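Local coordinates for sortase family protein (Clostridium perfringens, PDB 4D70) that probably cleaves surface proteins at a C-terminal sorting signal and joins them to an amine, as a class D sortase cysteine transpeptidase, at residues S27-K32 / L84-G89; N93-G98 / L156-D161; F103-H108 / K163-V168. All coordinates share one frame; numbering follows the deposited sequence.

Contact 1: residues S27-K32 / L84-G89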
ATOM      1  N   SER A  27      12.616  -8.898   3.966  1.00 76.22           N
ATOM      2  CA  SER A  27      13.028 -10.316   3.753  1.00 76.89           C
ATOM      3  C   SER A  27      14.117 -10.363   2.681  1.00 75.53           C
ATOM      4  O   SER A  27      15.213  -9.868   2.904  1.00 81.04           O
ATOM      5  CB  SER A  27      11.835 -11.199   3.379  1.00 69.32           C
ATOM      6  N   SER A  28      13.853 -10.999   1.552  1.00 68.66           N
ATOM      7  CA  SER A  28      14.903 -11.211   0.579  1.00 77.43           C
ATOM      8  C   SER A  28      14.707 -10.222  -0.548  1.00 67.08           C
ATOM      9  O   SER A  28      15.431  -9.238  -0.672  1.00 55.02           O
ATOM     10  CB  SER A  28      14.872 -12.660   0.077  1.00 78.34           C
ATOM     11  OG  SER A  28      15.866 -12.885  -0.896  1.00 74.66           O
ATOM     12  N   VAL A  29      13.705 -10.482  -1.363  1.00 64.07           N
ATOM     13  CA  VAL A  29      13.367  -9.567  -2.443  1.00 63.60           C
ATOM     14  C   VAL A  29      12.818  -8.283  -1.863  1.00 55.14           C
ATOM     15  O   VAL A  29      13.010  -7.219  -2.444  1.00 45.51           O
ATOM     16  CB  VAL A  29      12.355 -10.222  -3.379  1.00 62.78           C
ATOM     17  CG1 VAL A  29      11.790  -9.222  -4.366  1.00 66.08           C
ATOM     18  CG2 VAL A  29      13.024 -11.364  -4.133  1.00 62.01           C
ATOM     19  N   GLU A  30      12.173  -8.369  -0.699  1.00 59.12           N
ATOM     20  CA  GLU A  30      11.615  -7.184  -0.065  1.00 57.46           C
ATOM     21  C   GLU A  30      12.719  -6.164   0.207  1.00 61.07           C
ATOM     22  O   GLU A  30      12.610  -5.014  -0.218  1.00 52.83           O
ATOM     23  CB  GLU A  30      10.895  -7.542   1.241  1.00 55.68           C
ATOM     24  CG  GLU A  30      10.303  -6.348   1.976  1.00 53.83           C
ATOM     25  CD  GLU A  30       9.545  -6.737   3.233  1.00 54.10           C
ATOM     26  OE1 GLU A  30       9.564  -7.915   3.606  1.00 55.57           O
ATOM     27  OE2 GLU A  30       8.911  -5.866   3.866  1.00 59.28           O
ATOM     28  N   LYS A  31      13.785  -6.591   0.888  1.00 61.11           N
ATOM     29  CA  LYS A  31      14.871  -5.668   1.220  1.00 62.63           C
ATOM     30  C   LYS A  31      15.433  -5.019  -0.043  1.00 56.42           C
ATOM     31  O   LYS A  31      15.721  -3.825  -0.089  1.00 56.09           O
ATOM     32  CB  LYS A  31      15.988  -6.388   1.941  1.00 69.31           C
ATOM     33  CG  LYS A  31      17.211  -5.526   2.219  1.00 79.36           C
ATOM     34  CD  LYS A  31      16.924  -4.427   3.227  1.00 82.36           C
ATOM     35  CE  LYS A  31      18.208  -3.722   3.668  1.00 88.39           C
ATOM     36  NZ  LYS A  31      17.933  -2.450   4.384  1.00 96.16           N
ATOM     37  N   LYS A  32      15.605  -5.831  -1.069  1.00 56.20           N
ATOM     38  CA  LYS A  32      16.161  -5.334  -2.291  1.00 54.87           C
ATOM     39  C   LYS A  32      15.274  -4.233  -2.875  1.00 58.74           C
ATOM     40  O   LYS A  32      15.736  -3.144  -3.196  1.00 56.65           O
ATOM     41  CB  LYS A  32      16.305  -6.467  -3.295  1.00 53.89           C
ATOM     42  CG  LYS A  32      17.073  -6.039  -4.517  1.00 64.74           C
ATOM     43  CD  LYS A  32      17.286  -7.144  -5.558  1.00 73.65           C
ATOM     44  CE  LYS A  32      17.069  -6.636  -6.993  1.00 70.12           C
ATOM     45  NZ  LYS A  32      15.621  -6.672  -7.362  1.00 74.23           N
ATOM     46  N   LEU A  84       3.006 -10.159  -5.054  1.00 45.55           N
ATOM     47  CA  LEU A  84       2.580 -10.315  -3.680  1.00 46.61           C
ATOM     48  C   LEU A  84       3.298 -11.416  -2.919  1.00 53.31           C
ATOM     49  O   LEU A  84       3.254 -11.419  -1.702  1.00 53.94           O
ATOM     50  CB  LEU A  84       1.089 -10.551  -3.602  1.00 46.50           C
ATOM     51  CG  LEU A  84       0.279  -9.377  -4.167  1.00 41.43           C
ATOM     52  CD1 LEU A  84      -1.170  -9.782  -4.231  1.00 40.59           C
ATOM     53  CD2 LEU A  84       0.496  -8.104  -3.350  1.00 43.40           C
ATOM     54  N   GLU A  85       3.993 -12.301  -3.622  1.00 53.16           N
ATOM     55  CA  GLU A  85       4.799 -13.293  -2.961  1.00 59.43           C
ATOM     56  C   GLU A  85       5.894 -12.611  -2.164  1.00 57.91           C
ATOM     57  O   GLU A  85       6.204 -13.016  -1.046  1.00 58.15           O
ATOM     58  CB  GLU A  85       5.397 -14.237  -3.979  1.00 65.92           C
ATOM     59  CG  GLU A  85       5.951 -15.512  -3.369  1.00 73.89           C
ATOM     60  CD  GLU A  85       6.163 -16.584  -4.426  1.00 84.68           C
ATOM     61  OE1 GLU A  85       6.674 -16.235  -5.521  1.00 76.86           O
ATOM     62  OE2 GLU A  85       5.835 -17.767  -4.168  1.00 91.39           O
ATOM     63  N   ASN A  86       6.457 -11.543  -2.718  1.00 49.49           N
ATOM     64  CA  ASN A  86       7.572 -10.861  -2.061  1.00 52.36           C
ATOM     65  C   ASN A  86       7.307  -9.523  -1.440  1.00 49.96           C
ATOM     66  O   ASN A  86       8.073  -9.080  -0.593  1.00 48.19           O
ATOM     67  CB  ASN A  86       8.662 -10.713  -3.073  1.00 54.48           C
ATOM     68  CG  ASN A  86       9.333 -12.030  -3.335  1.00 60.63           C
ATOM     69  OD1 ASN A  86       9.874 -12.632  -2.415  1.00 69.27           O
ATOM     70  ND2 ASN A  86       9.235 -12.519  -4.550  1.00 56.73           N
ATOM     71  N   ASN A  87       6.252  -8.853  -1.877  1.00 45.05           N
ATOM     72  CA  ASN A  87       6.031  -7.512  -1.401  1.00 37.15           C
ATOM     73  C   ASN A  87       4.578  -7.220  -1.175  1.00 38.47           C
ATOM     74  O   ASN A  87       3.692  -7.872  -1.699  1.00 37.53           O
ATOM     75  CB  ASN A  87       6.540  -6.509  -2.418  1.00 39.58           C
ATOM     76  CG  ASN A  87       8.042  -6.380  -2.445  1.00 40.58           C
ATOM     77  OD1 ASN A  87       8.684  -6.639  -3.473  1.00 42.21           O
ATOM     78  ND2 ASN A  87       8.604  -5.919  -1.384  1.00 36.68           N
ATOM     79  N   ILE A  88       4.363  -6.155  -0.434  1.00 39.06           N
ATOM     80  CA  ILE A  88       3.080  -5.468  -0.422  1.00 38.39           C
ATOM     81  C   ILE A  88       2.923  -4.861  -1.813  1.00 31.03           C
ATOM     82  O   ILE A  88       3.870  -4.302  -2.341  1.00 32.63           O
ATOM     83  CB  ILE A  88       3.112  -4.306   0.580  1.00 35.26           C
ATOM     84  CG1 ILE A  88       3.245  -4.782   2.021  1.00 39.91           C
ATOM     85  CG2 ILE A  88       1.884  -3.450   0.442  1.00 42.19           C
ATOM     86  CD1 ILE A  88       3.486  -3.615   2.956  1.00 38.56           C
ATOM     87  N   GLY A  89       1.747  -4.913  -2.383  1.00 30.82           N
ATOM     88  CA  GLY A  89       1.570  -4.506  -3.779  1.00 34.77           C
ATOM     89  C   GLY A  89       0.496  -3.473  -3.977  1.00 34.63           C
ATOM     90  O   GLY A  89      -0.444  -3.386  -3.164  1.00 31.92           O
TER

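Contact 2: residues N93-G98 / L156-D161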
ATOM      1  N   ASN A  93      -5.052  -0.333 -11.109  1.00 32.43           N
ATOM      2  CA  ASN A  93      -5.860   0.787 -11.619  1.00 42.87           C
ATOM      3  C   ASN A  93      -6.339   1.728 -10.505  1.00 37.00           C
ATOM      4  O   ASN A  93      -7.339   2.405 -10.630  1.00 42.20           O
ATOM      5  CB  ASN A  93      -7.028   0.225 -12.411  1.00 49.28           C
ATOM      6  CG  ASN A  93      -6.562  -0.594 -13.607  1.00 56.53           C
ATOM      7  OD1 ASN A  93      -5.789  -0.131 -14.430  1.00 54.00           O
ATOM      8  ND2 ASN A  93      -6.994  -1.828 -13.667  1.00 63.33           N
ATOM      9  N   THR A  94      -5.616   1.767  -9.398  1.00 32.75           N
ATOM     10  CA  THR A  94      -5.979   2.674  -8.328  1.00 26.39           C
ATOM     11  C   THR A  94      -5.036   3.859  -8.239  1.00 28.40           C
ATOM     12  O   THR A  94      -3.905   3.828  -8.722  1.00 26.32           O
ATOM     13  CB  THR A  94      -6.080   1.924  -6.983  1.00 26.54           C
ATOM     14  OG1 THR A  94      -4.807   1.476  -6.531  1.00 23.23           O
ATOM     15  CG2 THR A  94      -7.027   0.746  -7.160  1.00 30.00           C
ATOM     16  N   ALA A  95      -5.522   4.917  -7.607  1.00 26.44           N
ATOM     17  CA  ALA A  95      -4.745   6.119  -7.418  1.00 28.81           C
ATOM     18  C   ALA A  95      -3.373   5.839  -6.869  1.00 29.31           C
ATOM     19  O   ALA A  95      -3.134   4.867  -6.122  1.00 25.18           O
ATOM     20  CB  ALA A  95      -5.473   7.062  -6.463  1.00 29.13           C
ATOM     21  N   MET A  96      -2.473   6.751  -7.184  1.00 30.57           N
ATOM     22  CA  MET A  96      -1.146   6.771  -6.578  1.00 32.05           C
ATOM     23  C   MET A  96      -1.192   7.589  -5.302  1.00 24.67           C
ATOM     24  O   MET A  96      -2.177   8.307  -5.001  1.00 23.31           O
ATOM     25  CB  MET A  96      -0.139   7.412  -7.550  1.00 33.65           C
ATOM     26  CG  MET A  96       0.216   6.499  -8.707  1.00 36.52           C
ATOM     27  SD  MET A  96       1.133   5.038  -8.118  1.00 43.21           S
ATOM     28  CE  MET A  96       1.473   4.085  -9.580  1.00 51.35           C
ATOM     29  N   PRO A  97      -0.165   7.450  -4.465  1.00 28.60           N
ATOM     30  CA  PRO A  97      -0.237   8.080  -3.190  1.00 28.63           C
ATOM     31  C   PRO A  97      -0.489   9.564  -3.302  1.00 29.50           C
ATOM     32  O   PRO A  97       0.054  10.215  -4.163  1.00 29.88           O
ATOM     33  CB  PRO A  97       1.139   7.795  -2.580  1.00 30.76           C
ATOM     34  CG  PRO A  97       1.552   6.528  -3.221  1.00 27.91           C
ATOM     35  CD  PRO A  97       1.019   6.587  -4.603  1.00 31.47           C
ATOM     36  N   GLY A  98      -1.331  10.087  -2.432  1.00 27.33           N
ATOM     37  CA  GLY A  98      -1.628  11.507  -2.389  1.00 29.35           C
ATOM     38  C   GLY A  98      -2.610  12.018  -3.424  1.00 31.51           C
ATOM     39  O   GLY A  98      -3.012  13.173  -3.353  1.00 31.75           O
ATOM     40  N   LEU A 156     -12.088  -1.273  -3.868  1.00 24.20           N
ATOM     41  CA  LEU A 156     -11.141  -0.632  -4.758  1.00 22.87           C
ATOM     42  C   LEU A 156     -11.715   0.548  -5.546  1.00 26.52           C
ATOM     43  O   LEU A 156     -10.969   1.187  -6.326  1.00 22.21           O
ATOM     44  CB  LEU A 156     -10.554  -1.638  -5.747  1.00 26.04           C
ATOM     45  CG  LEU A 156      -9.975  -2.879  -5.118  1.00 27.48           C
ATOM     46  CD1 LEU A 156      -9.404  -3.776  -6.193  1.00 32.72           C
ATOM     47  CD2 LEU A 156      -8.886  -2.472  -4.135  1.00 27.22           C
ATOM     48  N   ASN A 157     -12.958   0.904  -5.300  1.00 24.27           N
ATOM     49  CA  ASN A 157     -13.544   2.021  -6.047  1.00 26.22           C
ATOM     50  C   ASN A 157     -12.761   3.326  -5.861  1.00 25.55           C
ATOM     51  O   ASN A 157     -12.175   3.572  -4.791  1.00 24.44           O
ATOM     52  CB  ASN A 157     -14.988   2.211  -5.626  1.00 29.50           C
ATOM     53  CG  ASN A 157     -15.914   1.165  -6.228  1.00 33.92           C
ATOM     54  OD1 ASN A 157     -15.500   0.308  -6.997  1.00 38.38           O
ATOM     55  ND2 ASN A 157     -17.156   1.209  -5.839  1.00 42.03           N
ATOM     56  N   GLN A 158     -12.767   4.156  -6.896  1.00 25.51           N
ATOM     57  CA  GLN A 158     -12.077   5.418  -6.966  1.00 26.06           C
ATOM     58  C   GLN A 158     -13.058   6.585  -6.934  1.00 29.85           C
ATOM     59  O   GLN A 158     -13.670   6.913  -7.943  1.00 31.25           O
ATOM     60  CB  GLN A 158     -11.260   5.498  -8.264  1.00 25.65           C
ATOM     61  CG  GLN A 158     -10.233   4.369  -8.387  1.00 26.77           C
ATOM     62  CD  GLN A 158      -9.217   4.393  -7.224  1.00 25.64           C
ATOM     63  OE1 GLN A 158      -8.428   5.313  -7.141  1.00 23.99           O
ATOM     64  NE2 GLN A 158      -9.190   3.331  -6.409  1.00 23.83           N
ATOM     65  N   ASN A 159     -13.211   7.191  -5.779  1.00 21.76           N
ATOM     66  CA  ASN A 159     -13.963   8.422  -5.595  1.00 24.50           C
ATOM     67  C   ASN A 159     -13.003   9.589  -5.660  1.00 24.26           C
ATOM     68  O   ASN A 159     -12.245   9.869  -4.695  1.00 22.04           O
ATOM     69  CB  ASN A 159     -14.715   8.422  -4.226  1.00 28.49           C
ATOM     70  CG  ASN A 159     -15.472   9.736  -3.954  1.00 31.73           C
ATOM     71  OD1 ASN A 159     -15.475  10.690  -4.764  1.00 25.42           O
ATOM     72  ND2 ASN A 159     -16.094   9.801  -2.783  1.00 28.10           N
ATOM     73  N   LEU A 160     -13.023  10.290  -6.805  1.00 25.39           N
ATOM     74  CA  LEU A 160     -12.123  11.394  -7.036  1.00 25.75           C
ATOM     75  C   LEU A 160     -12.471  12.663  -6.274  1.00 23.53           C
ATOM     76  O   LEU A 160     -11.705  13.586  -6.328  1.00 29.18           O
ATOM     77  CB  LEU A 160     -11.989  11.658  -8.538  1.00 25.62           C
ATOM     78  CG  LEU A 160     -11.505  10.452  -9.360  1.00 26.30           C
ATOM     79  CD1 LEU A 160     -11.463  10.847 -10.854  1.00 31.04           C
ATOM     80  CD2 LEU A 160     -10.176   9.867  -8.952  1.00 29.28           C
ATOM     81  N   ASP A 161     -13.596  12.690  -5.577  1.00 23.94           N
ATOM     82  CA  ASP A 161     -13.933  13.793  -4.659  1.00 29.67           C
ATOM     83  C   ASP A 161     -13.113  13.705  -3.360  1.00 28.65           C
ATOM     84  O   ASP A 161     -13.057  14.697  -2.638  1.00 26.75           O
ATOM     85  CB  ASP A 161     -15.461  13.739  -4.356  1.00 30.71           C
ATOM     86  CG  ASP A 161     -15.977  14.929  -3.525  1.00 43.65           C
ATOM     87  OD1 ASP A 161     -15.583  16.041  -3.861  1.00 39.25           O
ATOM     88  OD2 ASP A 161     -16.764  14.766  -2.534  1.00 40.13           O
TER

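Contact 3: residues F103-H108 / K163-V168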
ATOM      1  N   PHE A 103      -5.901   5.121  -3.137  1.00 21.88           N
ATOM      2  CA  PHE A 103      -4.636   4.409  -3.282  1.00 24.60           C
ATOM      3  C   PHE A 103      -4.785   3.077  -2.528  1.00 25.75           C
ATOM      4  O   PHE A 103      -4.855   3.079  -1.297  1.00 20.34           O
ATOM      5  CB  PHE A 103      -3.517   5.279  -2.632  1.00 22.77           C
ATOM      6  CG  PHE A 103      -2.209   4.569  -2.444  1.00 26.48           C
ATOM      7  CD1 PHE A 103      -1.548   3.992  -3.534  1.00 28.33           C
ATOM      8  CD2 PHE A 103      -1.605   4.503  -1.201  1.00 26.31           C
ATOM      9  CE1 PHE A 103      -0.350   3.330  -3.355  1.00 25.08           C
ATOM     10  CE2 PHE A 103      -0.411   3.820  -1.019  1.00 26.76           C
ATOM     11  CZ  PHE A 103       0.226   3.245  -2.099  1.00 29.41           C
ATOM     12  N   SER A 104      -4.814   1.982  -3.285  1.00 24.12           N
ATOM     13  CA  SER A 104      -5.107   0.679  -2.756  1.00 22.44           C
ATOM     14  C   SER A 104      -3.955  -0.299  -2.794  1.00 21.75           C
ATOM     15  O   SER A 104      -3.222  -0.407  -3.777  1.00 24.74           O
ATOM     16  CB  SER A 104      -6.254   0.054  -3.510  1.00 20.53           C
ATOM     17  OG  SER A 104      -7.409   0.836  -3.372  1.00 21.47           O
ATOM     18  N   ILE A 105      -3.749  -0.966  -1.670  1.00 23.51           N
ATOM     19  CA  ILE A 105      -2.627  -1.876  -1.512  1.00 23.18           C
ATOM     20  C   ILE A 105      -3.080  -3.218  -1.028  1.00 25.58           C
ATOM     21  O   ILE A 105      -4.079  -3.340  -0.279  1.00 24.05           O
ATOM     22  CB  ILE A 105      -1.467  -1.268  -0.736  1.00 28.02           C
ATOM     23  CG1 ILE A 105      -1.794  -0.865   0.676  1.00 29.51           C
ATOM     24  CG2 ILE A 105      -1.039  -0.014  -1.495  1.00 30.48           C
ATOM     25  CD1 ILE A 105      -0.574  -0.500   1.515  1.00 29.51           C
ATOM     26  N   ALA A 106      -2.355  -4.250  -1.440  1.00 24.78           N
ATOM     27  CA  ALA A 106      -2.728  -5.658  -1.133  1.00 26.94           C
ATOM     28  C   ALA A 106      -1.647  -6.223  -0.269  1.00 29.04           C
ATOM     29  O   ALA A 106      -0.449  -6.100  -0.576  1.00 27.87           O
ATOM     30  CB  ALA A 106      -2.831  -6.472  -2.408  1.00 32.79           C
ATOM     31  N   GLY A 107      -2.050  -6.820   0.824  1.00 33.31           N
ATOM     32  CA  GLY A 107      -1.138  -7.360   1.794  1.00 37.38           C
ATOM     33  C   GLY A 107      -1.349  -8.830   2.057  1.00 39.07           C
ATOM     34  O   GLY A 107      -1.100  -9.328   3.136  1.00 43.15           O
ATOM     35  N   HIS A 108      -1.801  -9.516   1.039  1.00 43.28           N
ATOM     36  CA  HIS A 108      -1.992 -10.961   1.129  1.00 45.87           C
ATOM     37  C   HIS A 108      -1.776 -11.524  -0.239  1.00 49.43           C
ATOM     38  O   HIS A 108      -1.920 -10.786  -1.236  1.00 43.99           O
ATOM     39  CB  HIS A 108      -3.418 -11.273   1.570  1.00 43.56           C
ATOM     40  CG  HIS A 108      -4.445 -10.895   0.547  1.00 41.59           C
ATOM     41  ND1 HIS A 108      -5.126 -11.827  -0.214  1.00 50.81           N
ATOM     42  CD2 HIS A 108      -4.951  -9.691   0.199  1.00 43.28           C
ATOM     43  CE1 HIS A 108      -5.992 -11.208  -0.996  1.00 46.85           C
ATOM     44  NE2 HIS A 108      -5.911  -9.911  -0.756  1.00 47.20           N
ATOM     45  N   LYS A 163      -9.384  11.939  -1.107  1.00 25.46           N
ATOM     46  CA  LYS A 163      -8.051  11.398  -1.235  1.00 20.90           C
ATOM     47  C   LYS A 163      -7.929  10.402  -0.120  1.00 22.67           C
ATOM     48  O   LYS A 163      -7.828  10.803   1.042  1.00 20.11           O
ATOM     49  CB  LYS A 163      -6.962  12.515  -1.111  1.00 25.73           C
ATOM     50  CG  LYS A 163      -6.968  13.534  -2.277  1.00 27.01           C
ATOM     51  CD  LYS A 163      -5.970  14.658  -2.054  1.00 28.52           C
ATOM     52  CE  LYS A 163      -5.877  15.741  -3.152  1.00 38.38           C
ATOM     53  NZ  LYS A 163      -5.252  15.060  -4.299  1.00 41.48           N
ATOM     54  N   THR A 164      -7.986   9.109  -0.453  1.00 20.88           N
ATOM     55  CA  THR A 164      -8.061   8.042   0.517  1.00 20.21           C
ATOM     56  C   THR A 164      -7.167   6.933   0.128  1.00 19.30           C
ATOM     57  O   THR A 164      -6.504   6.977  -0.904  1.00 19.89           O
ATOM     58  CB  THR A 164      -9.501   7.446   0.637  1.00 22.79           C
ATOM     59  OG1 THR A 164      -9.891   6.823  -0.612  1.00 21.94           O
ATOM     60  CG2 THR A 164     -10.497   8.478   0.993  1.00 24.27           C
ATOM     61  N   MET A 165      -7.026   5.982   1.045  1.00 18.88           N
ATOM     62  CA  MET A 165      -6.249   4.809   0.776  1.00 18.65           C
ATOM     63  C   MET A 165      -6.893   3.623   1.424  1.00 19.60           C
ATOM     64  O   MET A 165      -7.764   3.763   2.274  1.00 18.35           O
ATOM     65  CB  MET A 165      -4.765   4.879   1.203  1.00 21.34           C
ATOM     66  CG  MET A 165      -4.498   4.905   2.687  1.00 22.89           C
ATOM     67  SD  MET A 165      -2.758   4.674   3.072  1.00 24.43           S
ATOM     68  CE  MET A 165      -2.535   2.944   2.695  1.00 24.37           C
ATOM     69  N   THR A 166      -6.466   2.435   0.960  1.00 19.33           N
ATOM     70  CA  THR A 166      -7.103   1.167   1.359  1.00 18.41           C
ATOM     71  C   THR A 166      -6.040   0.112   1.468  1.00 20.25           C
ATOM     72  O   THR A 166      -5.160   0.045   0.641  1.00 22.74           O
ATOM     73  CB  THR A 166      -8.133   0.681   0.287  1.00 20.00           C
ATOM     74  OG1 THR A 166      -9.182   1.665   0.135  1.00 19.46           O
ATOM     75  CG2 THR A 166      -8.838  -0.660   0.707  1.00 18.64           C
ATOM     76  N   ILE A 167      -6.105  -0.676   2.540  1.00 20.81           N
ATOM     77  CA  ILE A 167      -5.252  -1.867   2.706  1.00 21.00           C
ATOM     78  C   ILE A 167      -6.143  -3.083   2.760  1.00 20.38           C
ATOM     79  O   ILE A 167      -7.093  -3.107   3.501  1.00 22.71           O
ATOM     80  CB  ILE A 167      -4.432  -1.806   4.009  1.00 22.62           C
ATOM     81  CG1 ILE A 167      -3.619  -0.507   4.058  1.00 22.06           C
ATOM     82  CG2 ILE A 167      -3.542  -3.050   4.107  1.00 30.37           C
ATOM     83  CD1 ILE A 167      -2.599  -0.414   5.162  1.00 21.73           C
ATOM     84  N   VAL A 168      -5.881  -4.046   1.917  1.00 21.11           N
ATOM     85  CA  VAL A 168      -6.630  -5.292   1.867  1.00 23.99           C
ATOM     86  C   VAL A 168      -5.768  -6.476   2.320  1.00 25.99           C
ATOM     87  O   VAL A 168      -4.716  -6.742   1.723  1.00 29.42           O
ATOM     88  CB  VAL A 168      -7.058  -5.601   0.398  1.00 23.77           C
ATOM     89  CG1 VAL A 168      -7.948  -6.859   0.318  1.00 26.67           C
ATOM     90  CG2 VAL A 168      -7.792  -4.406  -0.165  1.00 21.79           C
TER

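Contact 1: residues S27-K32 / L84-G89
With chi1 at 170°, Val29 sets CG1 across from its own backbone nitrogen and leaves CG2 beside it; Asn86, with chi1 at -74°, turns its CG to the side opposite its carbonyl carbon. Together these choices lay the valine against the asparagine amide. The two side chains cross at about a right angle, and the branch point does the closest touching, Val29 CB standing 3.5 Å from Asn86 CG. Of the two methyls, CG1 of Val29 rests on Asn86 CB at 3.7 Å, while CG2 meets the amide end, 3.8 Å from Asn86 OD1. No hydrogen bond crosses between the segments, so this is van der Waals packing.

One residue along, Glu30 offers its aliphatic part rather than its charge: Asn87 ND2 comes 3.5 Å from Glu30 CA and 3.8 Å from Glu30 CG. The carboxylate stands almost perpendicular to the amide of Asn87 and is used elsewhere. Its OE1 accepts from the backbone N of Ser27 at 3.2 Å, met from above the carboxylate plane, and its OE2 bonds Thr73. Sitting in the first turn of a helix, that negative charge is probably favoured by the helix dipole.

Asn87 is buried, and its OD1 is paired with Thr33 OG1, which also meets Val29 O, a turn back along helix 29-39. The helix start packs on the bend between helix 81-86 and strand 88-90: Asn87 also rests on Val74 and Ala76 of strand 71-77, while the backbones of Ile88 and Gly89 hydrogen-bond to Ala76 and to Ala106 of strand 101-109, respectively.

Contact 2: residues N93-G98 / L156-D161
Ala95 N donates to Gln158 OE1 at 3.0 Å with a fairly straight N-H...O angle of 157°, although it comes in from above the carbonyl plane of the amide. The same oxygen lies 3.5 Å from Ala95 CB. At the nitrogen end of the amide, Gln158 NE2 sits 3.5 Å from Thr94 CG2, and the threonine and glutamine side chains cross at about a right angle.

A bend at chi2 (-60°) folds the glutamine back on its own loop, and hydrogen bonds hold the amide there. NE2 of Gln158 donates to Leu156 O at 2.8 Å, with the acceptor in the amide plane, and it also bonds Asn102 O. Oxygen and nitrogen are thus both used, which fixes the rotation of the group. Further out, Thr94 OG1 bonds Phe91 O and Ser104 N, and Ala95 O takes His90 NE2, tying the first loop to the strands flanking it.

Asn159 OD1 accepts from Asp161 N to form an Asx turn as the second loop approaches strand 163-171. By its position this loop matches the sortase beta6/beta7 loop, which in relatives helps frame the substrate groove of the eight-stranded barrel.

Contact 3: residues F103-H108 / K163-V168
Backbone bonds running between Phe103 and Gly107 on one strand and Thr164 and Val168 on the other make this a parallel pair, part of the central beta sheet of the sortase barrel. Five hydrogen bonds zip it together. The shortest are Thr166 N to Phe103 O and Gly107 N to Val168 O, each 2.8 Å, and the latter has an N-H...O angle of 163°. Ile105 is held from both its polar atoms, its N giving to Thr166 O and its O receiving Val168 N, each bond 2.9 Å long. Phe103 N to Thr164 O begins the series. The strands run at only 11° to one another, and CA-H...O contacts add to the seam, as where Ser104 CA faces Thr166 O.

Phe103, Ile105, Met165 and Ile167 share one face. Phe103 and Met165 run next to each other in the same direction, with Phe103 CD2 4.0 Å from Met165 CB, and so do Ile105 and Ile167, whose CG1 atoms are 3.9 Å apart. A chi1 of 61° wedges Ile105 CG1 between its backbone N and carbonyl carbon, letting CD1 run on to Met165 CE at 4.1 Å. Ile75, Ile129 and Ile131 from strands 71-77 and 128-132 close over this layer.

The other face carries Ser104, Thr166, Ala106 and Val168. Its two hydroxyls look to Asn102: Ser104 OG bonds the backbone O, Thr166 OG1 the side-chain OD1, with Lys181 as a second partner for the threonine.

Past the strand pairing, the ring of His108, whose ND1 bonds Asn110 O, turns its NE2/CD2 edge to Val168: NE2 of His108 lies 3.8 Å from Val168 CG1, and Val168 O sits in the ring plane at its edge, 3.3 Å from His108 CD2.

Overall arrangement
Contact 3 lies near the centre of the folded chain, about 5 Å between centres, with the other two on opposite sides of that centre. Contacts 1 and 2 are about 23 Å apart between centres, contacts 1 and 3 about 16 Å, contacts 2 and 3 about 10 Å. Along the chain, contact 1 closes before the others open, whereas contacts 2 and 3 interleave. Strand 88-90 brings contact 1 into the sheet beside strand 101-109, while the loops of contact 2 lead into strands 101-109 and 163-171. One barrel sheet thus connects the N-terminal helix at one end to the surface loops at the other.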